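Local atomic coordinates of aminoglycoside N(3)-acetyltransferase, AAC(3)-IVa (Escherichia coli, PDB entry 6MN3), a protein that transfers an acetyl group from acetyl-CoA to the 3-amino group of 2-deoxystreptamine antibiotics, probably giving resistance to gentamicin, kanamycin, tobramycin, neomycin and apramycin. Residues A10-Q15 with G211-A216; L19-G24 with D139-L144; V26-S31 with T59-S64; R134-D139 with I221-I226. All coordinates share one frame; numbering follows the deposited sequence.

In the fold
All four contacts reach one mixed sheet, in which strands 59-63, 26-31, 141-145, 216-222 and 208-213 follow one another. Contact 3 pairs the first two of these. Contact 2, centred about 10 Å from contact 3, leans the turn after helix 9-19 on strand 141-145, and contact 4, about 9 Å from contact 2 centre to centre, sits where strand 216-222 passes into helix 223-236; D139 belongs to both. Contact 1 fastens helix 9-19 to the end of strand 208-213 and touches contact 2 through L19. Along the chain contact 1 spans contact 2, which spans contact 3, and contact 3 closes before contact 4 opens. The N-terminal segments are thus tied to strands far later in the chain.

Contact 1: residues A10-Q15 with G211-A216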
loop_
_atom_site.group_PDB
_atom_site.type_symbol
_atom_site.label_atom_id
_atom_site.label_comp_id
_atom_site.label_asym_id
_atom_site.label_seq_id
_atom_site.Cartn_x
_atom_site.Cartn_y
_atom_site.Cartn_z
ATOM N N ALA A 10 11.372 -4.749 20.876
ATOM C CA ALA A 10 11.604 -3.399 21.377
ATOM C C ALA A 10 12.588 -2.631 20.502
ATOM O O ALA A 10 12.479 -1.407 20.379
ATOM C CB ALA A 10 12.099 -3.453 22.822
ATOM N N GLU A 11 13.549 -3.322 19.888
ATOM C CA GLU A 11 14.460 -2.646 18.969
ATOM C C GLU A 11 13.721 -2.145 17.736
ATOM O O GLU A 11 13.981 -1.036 17.257
ATOM C CB GLU A 11 15.594 -3.583 18.563
ATOM C CG GLU A 11 16.493 -4.012 19.702
ATOM C CD GLU A 11 17.636 -4.882 19.229
ATOM O OE1 GLU A 11 17.433 -6.104 19.082
ATOM O OE2 GLU A 11 18.736 -4.341 18.992
ATOM N N LEU A 12 12.796 -2.951 17.210
ATOM C CA LEU A 12 12.042 -2.541 16.031
ATOM C C LEU A 12 11.180 -1.318 16.324
ATOM O O LEU A 12 11.018 -0.446 15.464
ATOM C CB LEU A 12 11.182 -3.702 15.531
ATOM C CG LEU A 12 11.930 -4.966 15.102
ATOM C CD1 LEU A 12 10.990 -6.166 15.040
ATOM C CD2 LEU A 12 12.620 -4.752 13.765
ATOM N N ILE A 13 10.618 -1.239 17.533
ATOM C CA ILE A 13 9.842 -0.059 17.910
ATOM C C ILE A 13 10.725 1.179 17.891
ATOM O O ILE A 13 10.323 2.240 17.399
ATOM C CB ILE A 13 9.180 -0.259 19.289
ATOM C CG1 ILE A 13 8.334 -1.533 19.311
ATOM C CG2 ILE A 13 8.310 0.933 19.647
ATOM C CD1 ILE A 13 7.925 -1.959 20.709
ATOM N N GLY A 14 11.947 1.062 18.419
ATOM C CA GLY A 14 12.854 2.199 18.417
ATOM C C GLY A 14 13.225 2.644 17.017
ATOM O O GLY A 14 13.272 3.843 16.728
ATOM N N GLN A 15 13.486 1.685 16.125
ATOM C CA GLN A 15 13.771 2.027 14.737
ATOM C C GLN A 15 12.582 2.726 14.092
ATOM O O GLN A 15 12.752 3.704 13.354
ATOM C CB GLN A 15 14.139 0.770 13.952
ATOM C CG GLN A 15 15.490 0.166 14.303
ATOM C CD GLN A 15 15.753 -1.115 13.540
ATOM O OE1 GLN A 15 14.869 -1.961 13.409
ATOM N NE2 GLN A 15 16.967 -1.260 13.021
ATOM N N GLY A 211 15.565 5.043 6.671
ATOM C CA GLY A 211 16.279 4.418 7.753
ATOM C C GLY A 211 16.030 2.927 7.795
ATOM O O GLY A 211 15.281 2.373 6.984
ATOM N N PRO A 212 16.661 2.242 8.746
ATOM C CA PRO A 212 16.484 0.793 8.854
ATOM C C PRO A 212 15.332 0.403 9.768
ATOM O O PRO A 212 15.074 1.026 10.800
ATOM C CB PRO A 212 17.824 0.339 9.445
ATOM C CG PRO A 212 18.229 1.481 10.322
ATOM C CD PRO A 212 17.689 2.744 9.676
ATOM N N VAL A 213 14.624 -0.646 9.362
ATOM C CA VAL A 213 13.672 -1.351 10.211
ATOM C C VAL A 213 14.007 -2.829 10.075
ATOM O O VAL A 213 13.818 -3.414 9.003
ATOM C CB VAL A 213 12.214 -1.079 9.822
ATOM C CG1 VAL A 213 11.283 -2.004 10.589
ATOM C CG2 VAL A 213 11.856 0.375 10.083
ATOM N N GLY A 214 14.512 -3.426 11.145
ATOM C CA GLY A 214 15.070 -4.761 11.016
ATOM C C GLY A 214 16.285 -4.692 10.118
ATOM O O GLY A 214 17.166 -3.844 10.299
ATOM N N HIS A 215 16.341 -5.574 9.128
ATOM C CA HIS A 215 17.385 -5.515 8.115
ATOM C C HIS A 215 16.960 -4.728 6.883
ATOM O O HIS A 215 17.752 -4.593 5.946
ATOM C CB HIS A 215 17.805 -6.928 7.703
ATOM C CG HIS A 215 18.357 -7.745 8.828
ATOM N ND1 HIS A 215 19.709 -7.893 9.046
ATOM C CD2 HIS A 215 17.738 -8.452 9.802
ATOM C CE1 HIS A 215 19.900 -8.660 10.105
ATOM N NE2 HIS A 215 18.720 -9.013 10.582
ATOM N N ALA A 216 15.744 -4.194 6.870
ATOM C CA ALA A 216 15.160 -3.633 5.663
ATOM C C ALA A 216 15.455 -2.146 5.533
ATOM O O ALA A 216 15.488 -1.412 6.525
ATOM C CB ALA A 216 13.648 -3.853 5.647
HETATM O O HOH W 1 15.152 3.626 11.703
#
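Q15 reaches from helix 9-19 to the backbone of P212, V213 and G214, with L12, one turn earlier on the helix, beside it. CG of Q15 lies anti to its carbonyl carbon (chi1 -70°) and the chain beyond is extended, a length that suits glutamine to bridging a helix and a strand end. Its OE1 accepts from G214 N at 2.7 Å, with an N-H...O angle of 165° and the donor tilted from the amide carbonyl plane. On the way, CB of Q15 passes 3.3 Å from P212 O, and NE2 lies 4.0 Å from P212 CB. L12 brings its CD2 branch to the same amide, 3.5 Å from G214 N, so apolar carbon packs beside the polar bond. A water donates to both Q15 O (2.9 Å) and P212 O (2.8 Å). G214 follows V213 at the start of a type II' turn, where its positive phi is easily met by a residue without a side chain. That turn links strands 208-213 and 216-222 as a hairpin. Short axes of helix and strand run nearly antiparallel, at 154°, while L12 also touches A49 of helix 42-54 and V213 rests on L16 and L19 of helix 9-19.

Contact 2: residues L19-G24 with D139-L144; sequences LGVTPG and DGQVLL
G20 is the C-prime residue of the Schellman motif that closes helix 9-19, and its carbonyl is read by the side chain of Q141 on strand 141-145. In the motif V21 N bonds back to L16 O and G20 N to L17 O. At the backbone angles G20 adopts, a CB would jam against the carbonyl of L19, which explains glycine here. Q141 stretches out to meet the turn: CG is anti to the carbonyl carbon (chi1 -72°), and the chain is extended beyond it. NE2 donates to G20 O at 3.0 Å, almost straight at 175°; G20 O lies in the plane of the amide, although NE2 sits above the plane of the G20 carbonyl. OE1 accepts from T22 N at 2.7 Å, on a lone pair in its carbonyl plane. Glutamine suits this place because one group both donates and accepts, matching the polar backbone of a chain that has left the helix and is about to enter strand 26-31, the neighbour of 141-145 in the sheet. T22 crosses the glutamine at about a right angle, with OG1 3.0 Å from Q141 OE1 in what is at best a weak bond. Deeper in, CD2 of L19 meets CD1 of L143 at 3.6 Å, two buried leucine branches crossing obliquely; L143 also rests on L16, and L19 touches A218 and L220 of strand 216-222.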
loop_
_atom_site.group_PDB
_atom_site.type_symbol
_atom_site.label_atom_id
_atom_site.label_comp_id
_atom_site.label_asym_id
_atom_site.label_seq_id
_atom_site.Cartn_x
_atom_site.Cartn_y
_atom_site.Cartn_z
ATOM N N LEU A 19 12.642 6.355 12.686
ATOM C CA LEU A 19 12.275 6.596 11.297
ATOM C C LEU A 19 11.290 7.754 11.184
ATOM O O LEU A 19 11.340 8.529 10.223
ATOM C CB LEU A 19 11.690 5.322 10.692
ATOM C CG LEU A 19 11.454 5.328 9.186
ATOM C CD1 LEU A 19 12.756 5.598 8.451
ATOM C CD2 LEU A 19 10.855 4.005 8.767
ATOM N N GLY A 20 10.389 7.889 12.156
ATOM C CA GLY A 20 9.490 9.026 12.194
ATOM C C GLY A 20 8.019 8.674 12.291
ATOM O O GLY A 20 7.162 9.542 12.107
ATOM N N VAL A 21 7.713 7.404 12.563
ATOM C CA VAL A 21 6.322 6.984 12.709
ATOM C C VAL A 21 5.662 7.791 13.818
ATOM O O VAL A 21 6.237 7.983 14.896
ATOM C CB VAL A 21 6.247 5.476 12.984
ATOM C CG1 VAL A 21 4.822 5.059 13.316
ATOM C CG2 VAL A 21 6.757 4.697 11.788
ATOM N N THR A 22 4.453 8.283 13.551
ATOM C CA THR A 22 3.754 9.148 14.491
ATOM C C THR A 22 2.905 8.305 15.434
ATOM O O THR A 22 1.959 7.645 14.973
ATOM C CB THR A 22 2.876 10.145 13.747
ATOM O OG1 THR A 22 3.662 10.841 12.774
ATOM C CG2 THR A 22 2.266 11.153 14.717
ATOM N N PRO A 23 3.198 8.279 16.733
ATOM C CA PRO A 23 2.305 7.590 17.671
ATOM C C PRO A 23 0.920 8.220 17.651
ATOM O O PRO A 23 0.774 9.440 17.561
ATOM C CB PRO A 23 2.993 7.780 19.028
ATOM C CG PRO A 23 4.418 8.094 18.700
ATOM C CD PRO A 23 4.374 8.851 17.407
ATOM N N GLY A 24 -0.101 7.371 17.722
ATOM C CA GLY A 24 -1.471 7.829 17.653
ATOM C C GLY A 24 -1.970 8.165 16.266
ATOM O O GLY A 24 -3.133 8.556 16.124
ATOM N N ASP A 139 -4.691 12.159 7.087
ATOM C CA ASP A 139 -3.302 12.603 7.236
ATOM C C ASP A 139 -2.382 11.450 7.633
ATOM O O ASP A 139 -1.462 11.610 8.438
ATOM C CB ASP A 139 -3.194 13.758 8.235
ATOM C CG ASP A 139 -2.006 14.655 7.958
ATOM O OD1 ASP A 139 -1.415 14.538 6.864
ATOM O OD2 ASP A 139 -1.664 15.481 8.831
ATOM N N GLY A 140 -2.619 10.283 7.052
ATOM C CA GLY A 140 -1.852 9.110 7.407
ATOM C C GLY A 140 -0.430 9.146 6.878
ATOM O O GLY A 140 -0.052 9.954 6.028
ATOM N N GLN A 141 0.377 8.236 7.416
ATOM C CA GLN A 141 1.736 8.003 6.958
ATOM C C GLN A 141 1.791 6.696 6.179
ATOM O O GLN A 141 1.078 5.738 6.492
ATOM C CB GLN A 141 2.717 7.942 8.133
ATOM C CG GLN A 141 3.000 9.274 8.800
ATOM C CD GLN A 141 3.929 9.132 9.991
ATOM O OE1 GLN A 141 3.622 8.426 10.952
ATOM N NE2 GLN A 141 5.077 9.798 9.931
ATOM N N VAL A 142 2.642 6.665 5.159
ATOM C CA VAL A 142 2.846 5.475 4.340
ATOM C C VAL A 142 4.253 4.962 4.606
ATOM O O VAL A 142 5.238 5.684 4.402
ATOM C CB VAL A 142 2.636 5.764 2.846
ATOM C CG1 VAL A 142 2.894 4.510 2.028
ATOM C CG2 VAL A 142 1.225 6.279 2.600
ATOM N N LEU A 143 4.345 3.721 5.063
ATOM C CA LEU A 143 5.617 3.090 5.388
ATOM C C LEU A 143 5.920 2.053 4.316
ATOM O O LEU A 143 5.189 1.068 4.171
ATOM C CB LEU A 143 5.568 2.455 6.775
ATOM C CG LEU A 143 6.803 1.649 7.180
ATOM C CD1 LEU A 143 8.049 2.515 7.099
ATOM C CD2 LEU A 143 6.635 1.067 8.578
ATOM N N LEU A 144 6.987 2.284 3.557
ATOM C CA LEU A 144 7.483 1.316 2.587
ATOM C C LEU A 144 8.555 0.482 3.277
ATOM O O LEU A 144 9.664 0.965 3.527
ATOM C CB LEU A 144 8.030 2.019 1.349
ATOM C CG LEU A 144 7.059 2.940 0.607
ATOM C CD1 LEU A 144 7.642 3.351 -0.736
ATOM C CD2 LEU A 144 5.706 2.267 0.421
#

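Contact 3: residues V26-S31 with T59-S64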
loop_
_atom_site.group_PDB
_atom_site.type_symbol
_atom_site.label_atom_id
_atom_site.label_comp_id
_atom_site.label_asym_id
_atom_site.label_seq_id
_atom_site.Cartn_x
_atom_site.Cartn_y
_atom_site.Cartn_z
ATOM N N VAL A 26 -2.312 7.393 11.836
ATOM C CA VAL A 26 -2.701 6.342 10.905
ATOM C C VAL A 26 -1.487 5.998 10.058
ATOM O O VAL A 26 -0.825 6.893 9.520
ATOM C CB VAL A 26 -3.886 6.783 10.030
ATOM C CG1 VAL A 26 -4.193 5.732 8.980
ATOM C CG2 VAL A 26 -5.106 7.045 10.895
ATOM N N LEU A 27 -1.185 4.705 9.946
ATOM C CA LEU A 27 0.015 4.238 9.257
ATOM C C LEU A 27 -0.355 3.106 8.309
ATOM O O LEU A 27 -0.770 2.029 8.750
ATOM C CB LEU A 27 1.075 3.781 10.260
ATOM C CG LEU A 27 2.402 3.297 9.676
ATOM C CD1 LEU A 27 3.146 4.439 9.000
ATOM C CD2 LEU A 27 3.259 2.662 10.756
ATOM N N LEU A 28 -0.206 3.351 7.008
ATOM C CA LEU A 28 -0.398 2.334 5.982
ATOM C C LEU A 28 0.960 1.731 5.643
ATOM O O LEU A 28 1.888 2.456 5.269
ATOM C CB LEU A 28 -1.053 2.920 4.734
ATOM C CG LEU A 28 -1.067 2.001 3.512
ATOM C CD1 LEU A 28 -1.927 0.773 3.774
ATOM C CD2 LEU A 28 -1.549 2.749 2.273
ATOM N N VAL A 29 1.074 0.412 5.770
ATOM C CA VAL A 29 2.356 -0.274 5.674
ATOM C C VAL A 29 2.311 -1.255 4.513
ATOM O O VAL A 29 1.499 -2.190 4.509
ATOM C CB VAL A 29 2.711 -0.999 6.980
ATOM C CG1 VAL A 29 3.994 -1.798 6.807
ATOM C CG2 VAL A 29 2.846 0.000 8.113
ATOM N N HIS A 30 3.179 -1.034 3.529
ATOM C CA HIS A 30 3.500 -2.022 2.510
ATOM C C HIS A 30 4.828 -2.663 2.888
ATOM O O HIS A 30 5.821 -1.960 3.101
ATOM C CB HIS A 30 3.593 -1.380 1.128
ATOM C CG HIS A 30 2.512 -0.381 0.847
ATOM N ND1 HIS A 30 1.302 -0.731 0.288
ATOM C CD2 HIS A 30 2.466 0.959 1.037
ATOM C CE1 HIS A 30 0.554 0.350 0.151
ATOM N NE2 HIS A 30 1.237 1.388 0.598
ATOM N N SER A 31 4.847 -3.992 2.980
ATOM C CA SER A 31 5.987 -4.672 3.575
ATOM C C SER A 31 6.406 -5.877 2.747
ATOM O O SER A 31 5.609 -6.464 2.008
ATOM C CB SER A 31 5.676 -5.126 5.004
ATOM O OG SER A 31 4.601 -6.047 5.016
ATOM N N THR A 59 -3.716 3.742 14.463
ATOM C CA THR A 59 -4.399 2.761 13.631
ATOM C C THR A 59 -3.448 2.274 12.551
ATOM O O THR A 59 -2.855 3.083 11.829
ATOM C CB THR A 59 -5.663 3.349 13.003
ATOM O OG1 THR A 59 -6.556 3.768 14.042
ATOM C CG2 THR A 59 -6.357 2.307 12.136
ATOM N N LEU A 60 -3.303 0.956 12.447
ATOM C CA LEU A 60 -2.404 0.322 11.492
ATOM C C LEU A 60 -3.208 -0.227 10.323
ATOM O O LEU A 60 -4.190 -0.944 10.527
ATOM C CB LEU A 60 -1.615 -0.803 12.163
ATOM C CG LEU A 60 -0.782 -1.707 11.259
ATOM C CD1 LEU A 60 0.322 -0.909 10.583
ATOM C CD2 LEU A 60 -0.206 -2.862 12.067
ATOM N N VAL A 61 -2.791 0.110 9.103
ATOM C CA VAL A 61 -3.495 -0.298 7.894
ATOM C C VAL A 61 -2.521 -1.015 6.969
ATOM O O VAL A 61 -1.362 -0.611 6.838
ATOM C CB VAL A 61 -4.140 0.903 7.170
ATOM C CG1 VAL A 61 -5.132 0.415 6.131
ATOM C CG2 VAL A 61 -4.820 1.829 8.168
ATOM N N MET A 62 -2.998 -2.076 6.325
ATOM C CA MET A 62 -2.214 -2.852 5.378
ATOM C C MET A 62 -3.087 -3.262 4.203
ATOM O O MET A 62 -4.294 -3.477 4.366
ATOM C CB MET A 62 -1.621 -4.114 6.020
ATOM C CG MET A 62 -0.592 -3.851 7.090
ATOM S SD MET A 62 0.142 -5.394 7.640
ATOM C CE MET A 62 0.839 -4.896 9.211
ATOM N N PRO A 63 -2.506 -3.378 3.011
ATOM C CA PRO A 63 -3.249 -3.967 1.893
ATOM C C PRO A 63 -3.599 -5.414 2.202
ATOM O O PRO A 63 -2.893 -6.102 2.944
ATOM C CB PRO A 63 -2.271 -3.859 0.717
ATOM C CG PRO A 63 -0.925 -3.756 1.351
ATOM C CD PRO A 63 -1.136 -2.997 2.627
ATOM N N SER A 64 -4.710 -5.874 1.629
ATOM C CA SER A 64 -5.220 -7.196 1.970
ATOM C C SER A 64 -6.130 -7.753 0.883
ATOM O O SER A 64 -7.157 -8.366 1.188
ATOM C CB SER A 64 -5.970 -7.136 3.304
ATOM O OG SER A 64 -6.141 -8.427 3.859
#
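V61 O is approached by two donors of the neighbouring strand: V29 N bonds to it at 2.8 Å, and L28 CA makes a CA-H...O contact at 3.2 Å. Two more backbone bonds complete the ladder, L27 N to T59 O at 3.0 Å and V61 N to L27 O at 2.8 Å. Strands 26-31 and 59-63 run parallel, and helix 42-54 lies between them in the chain, so this is a beta-alpha-beta unit of the central sheet. L27 and L60 face that helix, both touching L54, and L60 CD1 is met by V29 CG2 at 3.6 Å. On the other face V26 CG1 meets V61 CG2 at 4.0 Å, and V135 of helix 131-137 packs on both valines. L28 has CG anti to its backbone N (chi1 169°), and from there CD1 packs against V61 CG1 and P63 CD. Beta-branched valine suits the extended backbone, and leucine's longer branch reaches across to the next strand. Where the ladder would next call for an N-H, P63 has none; its CD lies 3.3 Å from V29 O instead, and its CG nears H30 ND1. At the other end T59 keeps its hydroxyl for Q112 N.

Contact 4: residues R134-D139 with I221-I226; sequences RVHELD and IRSRDI
R224 crosses H136 at about a right angle and ends with its guanidinium over D139. Its CB faces H136 NE2 loosely. CG passes 3.6 Å from D139 OD1. A bend at chi2 (-104°) places CD over one face of the H136 ring, a CH-pi contact 3.9 Å from the centroid. NE donates to H136 O at 2.9 Å, and NH2 to E137 O at 3.3 Å, so the guanidinium takes two carbonyls at the C-terminal end of helix 131-137. D139 N reaches H136 O from the opposite face. D139 OD1 lies over a face of the guanidinium, the carboxylate stacked 9° from parallel; at 3.8 Å to NH1 this is a long ion pair with no N-H aimed at the oxygen. The same OD1 makes a closer salt bridge to R222 NH1, 2.6 Å away, and a water joins it to R224 N. S223, small enough to sit close against the helix, puts OG 3.3 Å from H136 CB. The charge of R224 probably suits both the partly negative helix end and the D139 carboxylate, a reason for arginine here. With two arginines nearby, D139 is probably ionised, whereas R224 would tend to disfavour a proton on H136.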
loop_
_atom_site.group_PDB
_atom_site.type_symbol
_atom_site.label_atom_id
_atom_site.label_comp_id
_atom_site.label_asym_id
_atom_site.label_seq_id
_atom_site.Cartn_x
_atom_site.Cartn_y
_atom_site.Cartn_z
ATOM N N ARG A 134 -9.013 7.041 2.265
ATOM C CA ARG A 134 -9.383 7.332 3.646
ATOM C C ARG A 134 -8.153 7.542 4.521
ATOM O O ARG A 134 -8.203 8.320 5.477
ATOM C CB ARG A 134 -10.262 6.213 4.203
ATOM C CG ARG A 134 -11.542 5.987 3.408
ATOM C CD ARG A 134 -12.475 7.186 3.514
ATOM N NE ARG A 134 -13.079 7.529 2.229
ATOM C CZ ARG A 134 -14.388 7.583 2.006
ATOM N NH1 ARG A 134 -15.243 7.306 2.981
ATOM N NH2 ARG A 134 -14.845 7.901 0.802
ATOM N N VAL A 135 -7.046 6.866 4.210
ATOM C CA VAL A 135 -5.789 7.157 4.891
ATOM C C VAL A 135 -5.302 8.556 4.530
ATOM O O VAL A 135 -4.804 9.299 5.385
ATOM C CB VAL A 135 -4.740 6.082 4.548
ATOM C CG1 VAL A 135 -3.349 6.520 4.990
ATOM C CG2 VAL A 135 -5.115 4.746 5.183
ATOM N N HIS A 136 -5.454 8.941 3.260
ATOM C CA HIS A 136 -5.003 10.255 2.817
ATOM C C HIS A 136 -5.790 11.371 3.493
ATOM O O HIS A 136 -5.215 12.390 3.894
ATOM C CB HIS A 136 -5.119 10.353 1.295
ATOM C CG HIS A 136 -4.791 11.706 0.744
ATOM N ND1 HIS A 136 -5.749 12.672 0.523
ATOM C CD2 HIS A 136 -3.612 12.251 0.362
ATOM C CE1 HIS A 136 -5.173 13.755 0.032
ATOM N NE2 HIS A 136 -3.878 13.526 -0.076
ATOM N N GLU A 137 -7.104 11.196 3.640
ATOM C CA GLU A 137 -7.912 12.238 4.263
ATOM C C GLU A 137 -7.709 12.307 5.771
ATOM O O GLU A 137 -8.041 13.329 6.380
ATOM C CB GLU A 137 -9.392 12.027 3.925
ATOM C CG GLU A 137 -10.223 11.391 5.025
ATOM C CD GLU A 137 -11.699 11.324 4.671
ATOM O OE1 GLU A 137 -12.178 12.213 3.933
ATOM O OE2 GLU A 137 -12.380 10.381 5.127
ATOM N N LEU A 138 -7.164 11.257 6.383
ATOM C CA LEU A 138 -6.853 11.259 7.805
ATOM C C LEU A 138 -5.397 11.618 8.082
ATOM O O LEU A 138 -4.918 11.398 9.199
ATOM C CB LEU A 138 -7.190 9.899 8.422
ATOM C CG LEU A 138 -8.678 9.649 8.679
ATOM C CD1 LEU A 138 -9.014 8.179 8.515
ATOM C CD2 LEU A 138 -9.079 10.139 10.060
ATOM N N ASP A 139 -4.691 12.159 7.087
ATOM C CA ASP A 139 -3.302 12.603 7.236
ATOM C C ASP A 139 -2.382 11.450 7.633
ATOM O O ASP A 139 -1.462 11.610 8.438
ATOM C CB ASP A 139 -3.194 13.758 8.235
ATOM C CG ASP A 139 -2.006 14.655 7.958
ATOM O OD1 ASP A 139 -1.415 14.538 6.864
ATOM O OD2 ASP A 139 -1.664 15.481 8.831
ATOM N N ILE A 221 6.762 8.274 4.213
ATOM C CA ILE A 221 6.296 9.498 3.571
ATOM C C ILE A 221 4.865 9.763 4.012
ATOM O O ILE A 221 4.058 8.834 4.119
ATOM C CB ILE A 221 6.362 9.411 2.028
ATOM C CG1 ILE A 221 7.641 8.710 1.556
ATOM C CG2 ILE A 221 6.256 10.794 1.412
ATOM C CD1 ILE A 221 7.445 7.245 1.205
ATOM N N ARG A 222 4.550 11.033 4.265
ATOM C CA ARG A 222 3.169 11.413 4.526
ATOM C C ARG A 222 2.319 11.163 3.287
ATOM O O ARG A 222 2.716 11.502 2.169
ATOM C CB ARG A 222 3.090 12.882 4.931
ATOM C CG ARG A 222 3.362 13.142 6.402
ATOM C CD ARG A 222 3.538 14.629 6.669
ATOM N NE ARG A 222 2.649 15.442 5.843
ATOM C CZ ARG A 222 1.431 15.824 6.211
ATOM N NH1 ARG A 222 0.954 15.470 7.396
ATOM N NH2 ARG A 222 0.691 16.561 5.394
ATOM N N SER A 223 1.145 10.560 3.492
ATOM C CA SER A 223 0.261 10.260 2.369
ATOM C C SER A 223 -0.077 11.517 1.574
ATOM O O SER A 223 -0.152 11.478 0.341
ATOM C CB SER A 223 -1.014 9.586 2.869
ATOM O OG SER A 223 -1.968 9.470 1.828
ATOM N N ARG A 224 -0.282 12.642 2.263
ATOM C CA ARG A 224 -0.584 13.886 1.563
ATOM C C ARG A 224 0.591 14.351 0.710
ATOM O O ARG A 224 0.385 14.927 -0.365
ATOM C CB ARG A 224 -0.979 14.973 2.563
ATOM C CG ARG A 224 -2.204 14.631 3.395
ATOM C CD ARG A 224 -3.430 15.389 2.920
ATOM N NE ARG A 224 -4.574 15.192 3.806
ATOM C CZ ARG A 224 -4.799 15.901 4.908
ATOM N NH1 ARG A 224 -3.958 16.861 5.267
ATOM N NH2 ARG A 224 -5.867 15.650 5.653
ATOM N N ASP A 225 1.824 14.111 1.163
ATOM C CA ASP A 225 2.982 14.480 0.357
ATOM C C ASP A 225 3.108 13.595 -0.876
ATOM O O ASP A 225 3.526 14.069 -1.938
ATOM C CB ASP A 225 4.254 14.409 1.201
ATOM C CG ASP A 225 4.358 15.550 2.194
ATOM O OD1 ASP A 225 3.766 16.621 1.936
ATOM O OD2 ASP A 225 5.034 15.378 3.232
ATOM N N ILE A 226 2.751 12.314 -0.756
ATOM C CA ILE A 226 2.790 11.415 -1.909
ATOM C C ILE A 226 1.822 11.892 -2.984
ATOM O O ILE A 226 2.159 11.942 -4.173
ATOM C CB ILE A 226 2.473 9.973 -1.474
ATOM C CG1 ILE A 226 3.549 9.446 -0.531
ATOM C CG2 ILE A 226 2.336 9.066 -2.687
ATOM C CD1 ILE A 226 3.195 8.129 0.106
HETATM O O HOH W 2 -2.533 15.930 -1.032
HETATM O O HOH W 3 -0.582 12.453 5.050
#